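Local coordinates for uncharacterized protein (Bacteroides eggerthii DSM 20697, PDB 4ECO), which is of unknown function but folds as a leucine-rich repeat solenoid and, like many proteins of this kind, probably binds other proteins, at residues L191-T196 against G214-V219; T366-N371 against P393-A398; L503-R508 against P529-N534. One frame throughout, in Å; residues are numbered along the deposited sequence.

Contact 1: residues L191-T196 against G214-V219. With NA (sodium ion), chain C.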
loop_
_atom_site.group_PDB
_atom_site.type_symbol
_atom_site.label_atom_id
_atom_site.label_comp_id
_atom_site.label_asym_id
_atom_site.label_seq_id
_atom_site.Cartn_x
_atom_site.Cartn_y
_atom_site.Cartn_z
ATOM N N LEU A 191 -17.699 -14.499 4.285
ATOM C CA LEU A 191 -17.093 -15.762 4.657
ATOM C C LEU A 191 -16.665 -16.581 3.437
ATOM O O LEU A 191 -17.346 -16.555 2.403
ATOM C CB LEU A 191 -18.075 -16.580 5.523
ATOM C CG LEU A 191 -18.616 -15.888 6.798
ATOM C CD1 LEU A 191 -19.613 -16.774 7.508
ATOM C CD2 LEU A 191 -17.486 -15.490 7.772
ATOM N N SER A 192 -15.525 -17.305 3.569
ATOM C CA SER A 192 -14.962 -18.218 2.558
ATOM C C SER A 192 -15.147 -19.670 3.010
ATOM O O SER A 192 -14.910 -20.619 2.250
ATOM C CB SER A 192 -13.480 -17.925 2.333
ATOM O OG SER A 192 -12.699 -18.390 3.426
ATOM N N ASN A 193 -15.550 -19.830 4.273
ATOM C CA ASN A 193 -15.751 -21.116 4.933
ATOM C C ASN A 193 -16.690 -20.959 6.136
ATOM O O ASN A 193 -16.991 -19.834 6.553
ATOM C CB ASN A 193 -14.386 -21.673 5.394
ATOM C CG ASN A 193 -13.698 -20.752 6.382
ATOM O OD1 ASN A 193 -14.075 -20.656 7.549
ATOM N ND2 ASN A 193 -12.724 -19.997 5.915
ATOM N N ASN A 194 -17.070 -22.097 6.740
ATOM C CA ASN A 194 -17.897 -22.116 7.925
ATOM C C ASN A 194 -17.171 -22.888 9.064
ATOM O O ASN A 194 -17.766 -23.752 9.710
ATOM C CB ASN A 194 -19.267 -22.688 7.617
ATOM C CG ASN A 194 -20.295 -22.236 8.612
ATOM O OD1 ASN A 194 -20.795 -21.099 8.555
ATOM N ND2 ASN A 194 -20.585 -23.099 9.577
ATOM N N ILE A 195 -15.872 -22.566 9.295
ATOM C CA ILE A 195 -15.098 -23.150 10.385
ATOM C C ILE A 195 -15.585 -22.448 11.665
ATOM O O ILE A 195 -15.426 -21.241 11.792
ATOM C CB ILE A 195 -13.553 -23.044 10.179
ATOM C CG1 ILE A 195 -13.033 -23.529 8.800
ATOM C CG2 ILE A 195 -12.766 -23.637 11.345
ATOM C CD1 ILE A 195 -13.291 -24.891 8.479
ATOM N N THR A 196 -16.211 -23.189 12.587
ATOM C CA THR A 196 -16.793 -22.614 13.799
ATOM C C THR A 196 -15.953 -22.887 15.045
ATOM O O THR A 196 -16.218 -22.307 16.095
ATOM C CB THR A 196 -18.214 -23.169 13.992
ATOM O OG1 THR A 196 -18.177 -24.605 14.003
ATOM C CG2 THR A 196 -19.176 -22.680 12.912
ATOM N N GLY A 214 -8.717 -17.262 8.006
ATOM C CA GLY A 214 -9.472 -16.106 7.557
ATOM C C GLY A 214 -10.811 -16.420 6.958
ATOM O O GLY A 214 -11.044 -17.537 6.489
ATOM N N ASN A 215 -11.702 -15.421 6.989
ATOM C CA ASN A 215 -13.062 -15.387 6.429
ATOM C C ASN A 215 -13.940 -16.480 7.077
ATOM O O ASN A 215 -14.801 -17.061 6.426
ATOM C CB ASN A 215 -13.000 -15.502 4.907
ATOM C CG ASN A 215 -11.879 -14.684 4.305
ATOM O OD1 ASN A 215 -11.908 -13.459 4.311
ATOM N ND2 ASN A 215 -10.812 -15.338 3.881
ATOM N N SER A 216 -13.729 -16.695 8.394
ATOM C CA SER A 216 -14.383 -17.706 9.225
ATOM C C SER A 216 -15.376 -17.100 10.183
ATOM O O SER A 216 -15.141 -16.000 10.688
ATOM C CB SER A 216 -13.344 -18.493 10.024
ATOM O OG SER A 216 -12.681 -19.483 9.250
ATOM N N PRO A 217 -16.467 -17.818 10.505
ATOM C CA PRO A 217 -17.475 -17.241 11.408
ATOM C C PRO A 217 -17.239 -17.538 12.886
ATOM O O PRO A 217 -18.106 -17.202 13.709
ATOM C CB PRO A 217 -18.765 -17.915 10.949
ATOM C CG PRO A 217 -18.339 -19.220 10.390
ATOM C CD PRO A 217 -16.911 -19.125 9.970
ATOM N N PHE A 218 -16.088 -18.161 13.236
ATOM C CA PHE A 218 -15.841 -18.534 14.631
ATOM C C PHE A 218 -15.647 -17.305 15.534
ATOM O O PHE A 218 -15.378 -16.203 15.057
ATOM C CB PHE A 218 -14.641 -19.496 14.783
ATOM C CG PHE A 218 -13.390 -19.211 13.979
ATOM C CD1 PHE A 218 -12.879 -17.915 13.882
ATOM C CD2 PHE A 218 -12.657 -20.250 13.416
ATOM C CE1 PHE A 218 -11.692 -17.662 13.189
ATOM C CE2 PHE A 218 -11.474 -19.988 12.714
ATOM C CZ PHE A 218 -10.993 -18.694 12.611
ATOM N N VAL A 219 -15.832 -17.523 16.839
ATOM C CA VAL A 219 -15.657 -16.531 17.902
ATOM C C VAL A 219 -14.261 -16.742 18.504
ATOM O O VAL A 219 -13.732 -17.854 18.439
ATOM C CB VAL A 219 -16.797 -16.574 18.965
ATOM C CG1 VAL A 219 -18.113 -16.086 18.373
ATOM C CG2 VAL A 219 -16.961 -17.967 19.567
HETATM NA NA NA C . -12.882 -21.187 0.986
HETATM O O HOH W 1 -17.202 -20.277 17.289
#

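Contact 2: residues T366-N371 against P393-A398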
loop_
_atom_site.group_PDB
_atom_site.type_symbol
_atom_site.label_atom_id
_atom_site.label_comp_id
_atom_site.label_asym_id
_atom_site.label_seq_id
_atom_site.Cartn_x
_atom_site.Cartn_y
_atom_site.Cartn_z
ATOM N N THR A 366 -4.557 13.871 13.174
ATOM C CA THR A 366 -4.331 15.317 13.104
ATOM C C THR A 366 -2.872 15.682 13.317
ATOM O O THR A 366 -2.449 16.771 12.890
ATOM C CB THR A 366 -5.184 16.070 14.123
ATOM O OG1 THR A 366 -4.892 15.605 15.450
ATOM C CG2 THR A 366 -6.660 16.002 13.810
ATOM N N GLU A 367 -2.101 14.793 13.982
ATOM C CA GLU A 367 -0.701 15.082 14.267
ATOM C C GLU A 367 0.143 13.829 14.339
ATOM O O GLU A 367 -0.271 12.847 14.950
ATOM C CB GLU A 367 -0.624 15.824 15.611
ATOM C CG GLU A 367 0.649 16.616 15.878
ATOM C CD GLU A 367 0.579 17.515 17.102
ATOM O OE1 GLU A 367 -0.537 17.946 17.472
ATOM O OE2 GLU A 367 1.649 17.781 17.696
ATOM N N ILE A 368 1.347 13.885 13.746
ATOM C CA ILE A 368 2.380 12.849 13.823
ATOM C C ILE A 368 3.458 13.408 14.763
ATOM O O ILE A 368 3.999 14.496 14.504
ATOM C CB ILE A 368 2.912 12.433 12.439
ATOM C CG1 ILE A 368 1.793 11.815 11.543
ATOM C CG2 ILE A 368 4.159 11.548 12.553
ATOM C CD1 ILE A 368 1.167 10.448 11.983
ATOM N N PRO A 369 3.717 12.727 15.906
ATOM C CA PRO A 369 4.667 13.269 16.904
ATOM C C PRO A 369 6.092 13.305 16.412
ATOM O O PRO A 369 6.439 12.590 15.468
ATOM C CB PRO A 369 4.542 12.300 18.085
ATOM C CG PRO A 369 4.074 11.042 17.476
ATOM C CD PRO A 369 3.137 11.452 16.369
ATOM N N ALA A 370 6.910 14.129 17.082
ATOM C CA ALA A 370 8.324 14.370 16.767
ATOM C C ALA A 370 9.145 13.077 16.752
ATOM O O ALA A 370 10.029 12.921 15.896
ATOM C CB ALA A 370 8.914 15.340 17.776
ATOM N N ASN A 371 8.814 12.146 17.655
ATOM C CA ASN A 371 9.558 10.908 17.759
ATOM C C ASN A 371 8.752 9.707 17.304
ATOM O O ASN A 371 8.958 8.590 17.812
ATOM C CB ASN A 371 9.997 10.715 19.216
ATOM C CG ASN A 371 11.427 10.257 19.317
ATOM O OD1 ASN A 371 12.281 10.649 18.504
ATOM N ND2 ASN A 371 11.742 9.458 20.349
ATOM N N PRO A 393 5.100 16.494 9.111
ATOM C CA PRO A 393 5.829 16.127 10.346
ATOM C C PRO A 393 7.355 16.125 10.196
ATOM O O PRO A 393 7.902 15.494 9.287
ATOM C CB PRO A 393 5.310 14.712 10.664
ATOM C CG PRO A 393 4.865 14.167 9.343
ATOM C CD PRO A 393 4.346 15.343 8.568
ATOM N N ASN A 394 8.043 16.818 11.117
ATOM C CA ASN A 394 9.504 16.908 11.115
ATOM C C ASN A 394 10.132 15.621 11.718
ATOM O O ASN A 394 10.722 15.665 12.801
ATOM C CB ASN A 394 9.963 18.163 11.874
ATOM C CG ASN A 394 11.384 18.561 11.589
ATOM O OD1 ASN A 394 12.017 18.096 10.627
ATOM N ND2 ASN A 394 11.911 19.472 12.395
ATOM N N ILE A 395 10.009 14.491 10.999
ATOM C CA ILE A 395 10.508 13.182 11.437
ATOM C C ILE A 395 11.498 12.589 10.398
ATOM O O ILE A 395 11.861 11.397 10.462
ATOM C CB ILE A 395 9.333 12.180 11.740
ATOM C CG1 ILE A 395 8.469 11.862 10.489
ATOM C CG2 ILE A 395 8.472 12.644 12.949
ATOM C CD1 ILE A 395 7.570 10.642 10.663
ATOM N N PHE A 396 11.961 13.442 9.476
ATOM C CA PHE A 396 12.865 13.034 8.403
ATOM C C PHE A 396 14.111 13.890 8.415
ATOM O O PHE A 396 14.214 14.805 9.243
ATOM C CB PHE A 396 12.160 13.131 7.029
ATOM C CG PHE A 396 10.741 12.626 7.025
ATOM C CD1 PHE A 396 10.470 11.258 6.969
ATOM C CD2 PHE A 396 9.675 13.516 7.086
ATOM C CE1 PHE A 396 9.149 10.787 6.977
ATOM C CE2 PHE A 396 8.354 13.050 7.094
ATOM C CZ PHE A 396 8.097 11.686 7.037
ATOM N N ASP A 397 15.075 13.574 7.522
ATOM C CA ASP A 397 16.299 14.356 7.395
ATOM C C ASP A 397 16.718 14.408 5.941
ATOM O O ASP A 397 16.992 13.372 5.338
ATOM C CB ASP A 397 17.438 13.796 8.270
ATOM C CG ASP A 397 18.579 14.768 8.554
ATOM O OD1 ASP A 397 18.643 15.835 7.888
ATOM O OD2 ASP A 397 19.393 14.477 9.456
ATOM N N ALA A 398 16.782 15.622 5.384
ATOM C CA ALA A 398 17.223 15.839 4.010
ATOM C C ALA A 398 18.677 15.397 3.863
ATOM O O ALA A 398 19.076 14.923 2.794
ATOM C CB ALA A 398 17.060 17.303 3.634
#

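Contact 3: residues L503-R508 against P529-N534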
loop_
_atom_site.group_PDB
_atom_site.type_symbol
_atom_site.label_atom_id
_atom_site.label_comp_id
_atom_site.label_asym_id
_atom_site.label_seq_id
_atom_site.Cartn_x
_atom_site.Cartn_y
_atom_site.Cartn_z
ATOM N N LEU A 503 4.053 33.636 -11.252
ATOM C CA LEU A 503 5.199 32.833 -10.883
ATOM C C LEU A 503 6.346 33.833 -10.576
ATOM O O LEU A 503 6.060 34.926 -10.064
ATOM C CB LEU A 503 5.552 31.762 -11.938
ATOM C CG LEU A 503 4.504 30.650 -12.217
ATOM C CD1 LEU A 503 5.092 29.599 -13.106
ATOM C CD2 LEU A 503 3.990 29.977 -10.934
ATOM N N SER A 504 7.616 33.468 -10.834
ATOM C CA SER A 504 8.817 34.276 -10.581
ATOM C C SER A 504 9.925 33.776 -11.450
ATOM O O SER A 504 9.751 32.754 -12.120
ATOM C CB SER A 504 9.230 34.214 -9.112
ATOM O OG SER A 504 9.373 32.872 -8.666
ATOM N N ASP A 505 11.087 34.450 -11.428
ATOM C CA ASP A 505 12.233 34.040 -12.241
ATOM C C ASP A 505 12.906 32.814 -11.643
ATOM O O ASP A 505 13.899 32.322 -12.189
ATOM C CB ASP A 505 13.215 35.191 -12.409
ATOM C CG ASP A 505 12.706 36.243 -13.362
ATOM O OD1 ASP A 505 11.478 36.224 -13.679
ATOM O OD2 ASP A 505 13.515 37.104 -13.773
ATOM N N ASP A 506 12.308 32.286 -10.554
ATOM C CA ASP A 506 12.690 31.042 -9.907
ATOM C C ASP A 506 12.471 29.872 -10.840
ATOM O O ASP A 506 12.971 28.790 -10.564
ATOM C CB ASP A 506 11.855 30.807 -8.622
ATOM C CG ASP A 506 12.214 31.609 -7.388
ATOM O OD1 ASP A 506 13.123 32.478 -7.480
ATOM O OD2 ASP A 506 11.591 31.373 -6.326
ATOM N N PHE A 507 11.655 30.043 -11.893
ATOM C CA PHE A 507 11.323 28.945 -12.798
ATOM C C PHE A 507 12.242 28.923 -14.055
ATOM O O PHE A 507 12.266 27.931 -14.786
ATOM C CB PHE A 507 9.851 29.036 -13.167
ATOM C CG PHE A 507 8.964 28.673 -11.989
ATOM C CD1 PHE A 507 8.543 29.646 -11.085
ATOM C CD2 PHE A 507 8.557 27.354 -11.780
ATOM C CE1 PHE A 507 7.740 29.305 -9.997
ATOM C CE2 PHE A 507 7.739 27.018 -10.697
ATOM C CZ PHE A 507 7.346 27.991 -9.809
ATOM N N ARG A 508 13.067 29.965 -14.237
ATOM C CA ARG A 508 14.029 30.045 -15.329
ATOM C C ARG A 508 15.169 29.025 -15.091
ATOM O O ARG A 508 15.341 28.538 -13.970
ATOM C CB ARG A 508 14.557 31.486 -15.461
ATOM C CG ARG A 508 13.422 32.483 -15.716
ATOM C CD ARG A 508 13.869 33.921 -15.892
ATOM N NE ARG A 508 14.816 34.115 -16.994
ATOM C CZ ARG A 508 14.484 34.130 -18.284
ATOM N NH1 ARG A 508 13.226 33.897 -18.660
ATOM N NH2 ARG A 508 15.410 34.341 -19.211
ATOM N N PRO A 529 2.738 32.804 -17.818
ATOM C CA PRO A 529 3.976 32.578 -17.051
ATOM C C PRO A 529 5.031 31.952 -17.971
ATOM O O PRO A 529 5.105 30.729 -18.139
ATOM C CB PRO A 529 3.530 31.646 -15.919
ATOM C CG PRO A 529 2.374 30.896 -16.485
ATOM C CD PRO A 529 1.725 31.760 -17.531
ATOM N N THR A 530 5.804 32.813 -18.628
ATOM C CA THR A 530 6.792 32.370 -19.599
ATOM C C THR A 530 8.065 31.821 -18.928
ATOM O O THR A 530 8.830 31.128 -19.593
ATOM C CB THR A 530 7.144 33.535 -20.555
ATOM O OG1 THR A 530 7.578 34.666 -19.794
ATOM C CG2 THR A 530 5.972 33.953 -21.447
ATOM N N GLN A 531 8.307 32.138 -17.636
ATOM C CA GLN A 531 9.531 31.774 -16.900
ATOM C C GLN A 531 9.892 30.273 -17.043
ATOM O O GLN A 531 11.054 30.012 -17.370
ATOM C CB GLN A 531 9.456 32.149 -15.408
ATOM C CG GLN A 531 9.164 33.611 -15.133
ATOM C CD GLN A 531 7.700 33.899 -14.913
ATOM O OE1 GLN A 531 6.814 33.329 -15.559
ATOM N NE2 GLN A 531 7.405 34.831 -14.011
ATOM N N PRO A 532 8.965 29.281 -16.868
ATOM C CA PRO A 532 9.383 27.869 -17.010
ATOM C C PRO A 532 9.783 27.480 -18.448
ATOM O O PRO A 532 10.358 26.400 -18.638
ATOM C CB PRO A 532 8.138 27.074 -16.559
ATOM C CG PRO A 532 7.308 28.039 -15.783
ATOM C CD PRO A 532 7.550 29.361 -16.445
ATOM N N LEU A 533 9.540 28.357 -19.440
ATOM C CA LEU A 533 9.888 28.088 -20.848
ATOM C C LEU A 533 11.378 28.332 -21.143
ATOM O O LEU A 533 11.835 27.978 -22.221
ATOM C CB LEU A 533 9.024 28.926 -21.814
ATOM C CG LEU A 533 7.522 28.787 -21.621
ATOM C CD1 LEU A 533 6.769 29.730 -22.538
ATOM C CD2 LEU A 533 7.075 27.349 -21.774
ATOM N N ASN A 534 12.138 28.878 -20.171
ATOM C CA ASN A 534 13.581 29.183 -20.273
ATOM C C ASN A 534 14.428 27.895 -20.270
ATOM O O ASN A 534 15.567 27.898 -20.728
ATOM C CB ASN A 534 14.000 30.094 -19.103
ATOM C CG ASN A 534 15.352 30.749 -19.251
ATOM O OD1 ASN A 534 16.218 30.659 -18.369
ATOM N ND2 ASN A 534 15.558 31.440 -20.362
#

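Contact 1: residues L191-T196 against G214-V219
Asn193 meets Ser216 and Gly214 where, in this leucine-rich repeat solenoid, the loop leaving strand 210-214 passes the start of strand 194-198. With its CG between backbone N and carbonyl carbon (chi1 61°), Asn193 uses both ends of its amide. OD1 takes the N-H of Ile195 in the carbonyl plane and almost straight (168°), closing an Asx turn. Ser216 OG also comes up to OD1, though the modelled distance is too short to be trusted in detail. On the other end, ND2 donates to Gly214 O at 3.0 Å, the acceptor lying close to the amide plane. The bonds from Ile195 N and to Gly214 O fix the rotation of the group. The backbone adds a bond from Ser192 N to Asn215 O (3.0 Å), while the Asn215 amide itself is held by Asn258 and Ser114. Leu191 reaches across obliquely, its CD1 3.7 Å from Pro217 CB. Ile195 and Phe218 run alongside each other in the same direction, with Ile195 CG2 4.0 Å from Phe218 CD2. Ser216 CB sits over the centre of one face of the Phe218 ring. A sodium ion lies at the Ser192 end of the contact, bound by Glu117 OE2 and, at 2.5 Å, by Ser192 O.

Contact 2: residues T366-N371 against P393-A398
Ile368 and Pro393 bring the two backbones to 5.9 Å between their CA atoms, and Ala370 and Ile395, each two residues on, keep the same CA separation, so that the chains stay equally close over this short distance, running in broadly the same direction. Segment 393-398 has no regular helix or strand, while 366-371 is leaving strand 364-367. The backbones are not hydrogen-bonded to each other. Within the second segment Asn394 is the centre of an inverse gamma turn, with a weak bond from Ile395 N to Pro393 O. The Asn394 side-chain amide turns to another part of the chain, where Lys431 N donates to OD1 and Asp426 accepts from ND2.

The side chains that join the segments are apolar. Ile368 is set obliquely against the proline ring, its CB 3.8 Å from Pro393 CB, and Leu346 touches it from elsewhere in the fold. The CG2 branch of Ile368, anti to the backbone N, also meets Ile395 CD1 at 4.0 Å. Ile395 has its CG1 between backbone N and carbonyl carbon (chi1 63°), and its CG2 lies against two successive carbonyls, Pro369 O and Ala370 O. On its own segment, Ile395 CG1 sits over one face of the Phe396 ring, offset toward the rim, and that ring also meets Phe375. Pro393 rests on Phe409 as well.

Pro369 and Pro393 each come ten residues after the end of a parallel strand, 354-359 and 381-383, in successive turns, and such apolar stacking of one turn on the next is characteristic of a leucine-rich repeat solenoid.

Contact 3: residues L503-R508 against P529-N534
Arg508 crosses Gln531 at about a right angle and Asn534 obliquely, and its guanidinium ends stacked on the Asn534 amide. The chain starts at CB, 3.4 Å from Asn534 OD1. CG, anti to the carbonyl carbon, lies 3.8 Å from Gln531 O and near Gln531 CB. A bend at chi3 (58°) turns NE back toward Asn534, about 4.0 Å from OD1. The flat end then settles over the amide, with planes 26° apart and Asn534 CG 3.5 Å above the centre of the guanidinium plane. NH1 approaches Asn534 ND2 and NH2 lies nearer to it still; as all are donors this is a stacking contact. Asn534 OD1 is meanwhile bonded to Ala509 N, which would hold the amide in place. An alanine here would probably leave the Asn534 amide without its stacked partner and open a gap beside Gln531 CB, where Arg508 CG had been.

Deeper in, Leu503 CD1 touches both Pro529 CB and Pro532 CG, 3.8 Å from each, and also sits over the centre of one face of the Phe507 ring. The bent chain of Gln531 passes Ser504, its CG next to Ser504 O.

Residues 505-507 and 531-533 are each a short 3-10 segment between successive parallel strands. The Arg508-Asn534 stack is a local addition, but such packing of one connecting turn against the next is characteristic of adjacent leucine-rich repeats.

Contacts 1, 2 and 3 follow one another along the chain, each closing before the next opens. Their centres are about 40 Å apart between contacts 1 and 2, 32 Å between 2 and 3, and 61 Å between 1 and 3, contacts 1 and 3 lying on opposite sides of the chain's centre. None touches another; even contacts 2 and 3 keep about 18 Å between their nearest atoms. Contacts 2 and 3 join loops between successive strands of the long parallel run, consistent with an elongated solenoid held together there by local packing of neighbouring turns. Contact 1 instead joins the loop after strand 210-214 to strand 194-198, which pairs with 96-97 in a separate two-stranded sheet.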